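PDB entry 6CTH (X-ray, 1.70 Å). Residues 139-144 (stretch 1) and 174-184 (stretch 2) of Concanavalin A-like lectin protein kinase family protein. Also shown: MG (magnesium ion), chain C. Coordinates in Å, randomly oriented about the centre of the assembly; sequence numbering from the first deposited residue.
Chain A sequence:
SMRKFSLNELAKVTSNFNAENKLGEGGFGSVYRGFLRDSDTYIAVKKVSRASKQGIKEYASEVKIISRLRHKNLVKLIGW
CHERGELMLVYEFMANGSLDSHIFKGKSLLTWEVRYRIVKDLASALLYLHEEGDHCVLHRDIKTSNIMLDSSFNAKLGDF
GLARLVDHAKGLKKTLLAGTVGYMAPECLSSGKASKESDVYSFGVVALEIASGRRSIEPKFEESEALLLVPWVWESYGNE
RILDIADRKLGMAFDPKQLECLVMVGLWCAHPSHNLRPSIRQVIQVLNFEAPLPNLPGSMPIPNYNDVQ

Stretch 1, residues 139-144: HRDIKT
Stretch 2, residues 174-184: KTLLAGTVGYM

Neither stretch forms a regular strand or helix along the contact; two irregular loops lie side by side, burying 392 Å² in all. Asp141 CA lies 5.7 Å from Gly179 CA, and Lys143 CA 6.9 Å from Tyr183 CA, so both chains advance in the same direction. Arg140 (phi/psi 78/0) has a left-handed backbone, Asp141 is at -149/45, and Lys143 is extended (-167/164). Stretch 2 runs extended through Ala178 (-159/156). Gly179 (160/-168) suits its place because a CB would jam against the preceding carbonyl and clash with Met184 SD. A type II turn from Thr180 to Tyr183 follows, closed by Tyr183 N to Thr180 O (3.0 Å), with Gly182 (106/-17) at its glycine-favoring corner.

Thr180 (chi1 m) is the hub. Its hydroxyl can give and receive at once: OG1 donates to Asp141 OD1 (2.6 Å) and accepts from Lys143 NZ (2.8 Å). Lys143, p at chi1 and t thereafter, has the length to reach it. Asp141 (chi1 t) divides its carboxylate, since OD2 binds magnesium at 2.0 Å while OD1 takes the threonine; Asp141 N donates to His139 ND1 (2.9 Å).

Arg140 (m, t, p, chi4 -135°) starts sideways, but its end comes nearer: NH2 donates to Leu176 O (2.9 Å), near the guanidinium plane, while Thr175 OG1 lies over one face, 3.9 Å from NH2. Water 2 links Arg140 O (2.8 Å) to Ala178 O (2.7 Å), and water 1 links Arg140 O to Thr180 N, both at 3.0 Å.

Buried Tyr183 (chi1 m, chi2 -87°) presents a ring face to Lys143, whose CB sits 3.9 Å from the ring centroid, 6° off the normal, in a CH-pi contact. Water 4 joins Tyr183 OH (2.9 Å) to Thr144 N (2.7 Å).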

# COMPACT_ATOMS: atom_id res chain seq x y z
N HIS A 139 5.49 7.55 -4.39
CA HIS A 139 5.73 6.38 -3.56
C HIS A 139 6.35 5.20 -4.34
O HIS A 139 7.35 4.58 -3.89
CB HIS A 139 4.41 5.96 -2.92
CG HIS A 139 4.53 4.84 -1.94
ND1 HIS A 139 4.73 3.51 -2.33
CD2 HIS A 139 4.56 4.85 -0.58
CE1 HIS A 139 4.83 2.76 -1.24
NE2 HIS A 139 4.75 3.56 -0.17
N ARG A 140 5.71 4.86 -5.44
CA ARG A 140 6.20 3.85 -6.37
C ARG A 140 6.00 2.40 -5.97
O ARG A 140 6.36 1.50 -6.72
CB ARG A 140 7.65 4.14 -6.76
CG ARG A 140 7.79 5.44 -7.52
CD ARG A 140 9.23 5.72 -7.89
NE ARG A 140 9.72 4.81 -8.92
CZ ARG A 140 10.89 4.20 -8.87
NH1 ARG A 140 11.71 4.40 -7.86
NH2 ARG A 140 11.25 3.39 -9.85
N ASP A 141 5.41 2.16 -4.81
CA ASP A 141 5.12 0.78 -4.42
C ASP A 141 3.89 0.63 -3.56
O ASP A 141 3.87 -0.08 -2.54
CB ASP A 141 6.33 0.15 -3.77
CG ASP A 141 6.33 -1.39 -3.84
OD1 ASP A 141 5.57 -1.97 -4.63
OD2 ASP A 141 7.15 -1.97 -3.11
N ILE A 142 2.84 1.31 -3.97
CA ILE A 142 1.60 1.19 -3.29
C ILE A 142 1.02 -0.21 -3.51
O ILE A 142 0.80 -0.58 -4.66
CB ILE A 142 0.65 2.29 -3.75
CG1 ILE A 142 1.20 3.67 -3.30
CG2 ILE A 142 -0.74 2.05 -3.23
CD1 ILE A 142 0.58 4.82 -4.09
N LYS A 143 0.74 -0.94 -2.43
CA LYS A 143 0.09 -2.23 -2.48
C LYS A 143 -0.36 -2.59 -1.05
O LYS A 143 0.09 -1.94 -0.09
CB LYS A 143 1.08 -3.29 -3.01
CG LYS A 143 2.37 -3.35 -2.29
CD LYS A 143 3.36 -4.38 -2.91
CE LYS A 143 4.70 -4.44 -2.29
NZ LYS A 143 5.60 -5.47 -2.91
N THR A 144 -1.25 -3.58 -0.90
CA THR A 144 -1.80 -3.85 0.45
C THR A 144 -0.81 -4.39 1.48
O THR A 144 -0.95 -4.09 2.67
CB THR A 144 -3.08 -4.73 0.44
OG1 THR A 144 -2.73 -6.05 0.13
CG2 THR A 144 -4.09 -4.26 -0.54
N LYS A 174 15.89 10.78 -13.46
CA LYS A 174 16.02 9.44 -14.04
C LYS A 174 16.12 8.43 -12.90
O LYS A 174 16.98 8.55 -12.02
CB LYS A 174 17.25 9.34 -14.98
N THR A 175 15.19 7.47 -12.89
CA THR A 175 15.17 6.39 -11.91
C THR A 175 15.20 5.05 -12.64
O THR A 175 14.77 4.95 -13.79
CB THR A 175 13.89 6.43 -11.03
OG1 THR A 175 12.72 6.37 -11.86
CG2 THR A 175 13.84 7.69 -10.18
N LEU A 176 15.71 4.03 -11.96
CA LEU A 176 15.59 2.67 -12.45
C LEU A 176 14.16 2.22 -12.42
O LEU A 176 13.49 2.38 -11.40
CB LEU A 176 16.36 1.68 -11.56
CG LEU A 176 17.82 1.49 -11.87
CD1 LEU A 176 18.54 2.84 -11.99
CD2 LEU A 176 18.46 0.60 -10.80
N LEU A 177 13.73 1.52 -13.48
CA LEU A 177 12.40 0.94 -13.53
C LEU A 177 12.29 -0.15 -12.46
O LEU A 177 13.07 -1.07 -12.46
CB LEU A 177 12.10 0.36 -14.90
CG LEU A 177 10.80 -0.41 -15.03
CD1 LEU A 177 9.61 0.44 -14.68
CD2 LEU A 177 10.69 -1.09 -16.40
N ALA A 178 11.33 0.01 -11.55
CA ALA A 178 11.15 -0.91 -10.42
C ALA A 178 9.74 -0.77 -9.94
O ALA A 178 9.13 0.27 -10.09
CB ALA A 178 12.15 -0.60 -9.31
N GLY A 179 9.25 -1.81 -9.30
CA GLY A 179 7.96 -1.78 -8.67
C GLY A 179 7.45 -3.17 -8.45
O GLY A 179 8.18 -4.15 -8.63
N THR A 180 6.19 -3.28 -8.12
CA THR A 180 5.61 -4.59 -7.87
C THR A 180 4.65 -4.97 -9.03
O THR A 180 3.64 -4.31 -9.29
CB THR A 180 4.94 -4.65 -6.51
OG1 THR A 180 5.91 -4.37 -5.49
CG2 THR A 180 4.36 -6.05 -6.28
N VAL A 181 4.99 -6.08 -9.70
CA VAL A 181 4.16 -6.60 -10.76
C VAL A 181 2.72 -6.78 -10.27
O VAL A 181 2.54 -7.38 -9.20
CB VAL A 181 4.85 -7.96 -11.21
CG1 VAL A 181 3.85 -8.86 -11.89
CG2 VAL A 181 5.94 -7.53 -12.16
N GLY A 182 1.77 -6.23 -11.02
CA GLY A 182 0.33 -6.24 -10.69
C GLY A 182 -0.19 -4.89 -10.20
O GLY A 182 -1.41 -4.66 -10.13
N TYR A 183 0.75 -4.03 -9.82
CA TYR A 183 0.45 -2.66 -9.37
C TYR A 183 1.08 -1.58 -10.21
O TYR A 183 0.97 -0.36 -9.84
CB TYR A 183 0.93 -2.46 -7.91
CG TYR A 183 0.34 -3.51 -7.10
CD1 TYR A 183 -0.91 -3.37 -6.53
CD2 TYR A 183 0.98 -4.76 -7.00
CE1 TYR A 183 -1.49 -4.42 -5.84
CE2 TYR A 183 0.39 -5.79 -6.33
CZ TYR A 183 -0.83 -5.62 -5.74
OH TYR A 183 -1.37 -6.71 -5.12
N MET A 184 1.71 -1.96 -11.32
CA MET A 184 2.45 -1.03 -12.12
C MET A 184 1.68 -0.61 -13.35
O MET A 184 1.18 -1.47 -14.13
CB MET A 184 3.81 -1.60 -12.49
CG MET A 184 4.78 -1.68 -11.33
SD MET A 184 6.26 -2.63 -11.74
CE MET A 184 7.24 -1.46 -12.64
MG MG C . 8.73 -1.96 -1.89
O HOH W 1 4.76 -0.67 -7.95
O HOH W 2 6.97 1.70 -9.45
O HOH W 3 14.34 2.93 -8.67
O HOH W 4 -2.07 -5.59 -2.56
O HOH W 5 8.10 -3.69 -1.06
O HOH W 6 9.76 -2.91 -3.44
O HOH W 7 10.67 -1.92 -0.83
O HOH W 8 9.38 -0.05 -2.50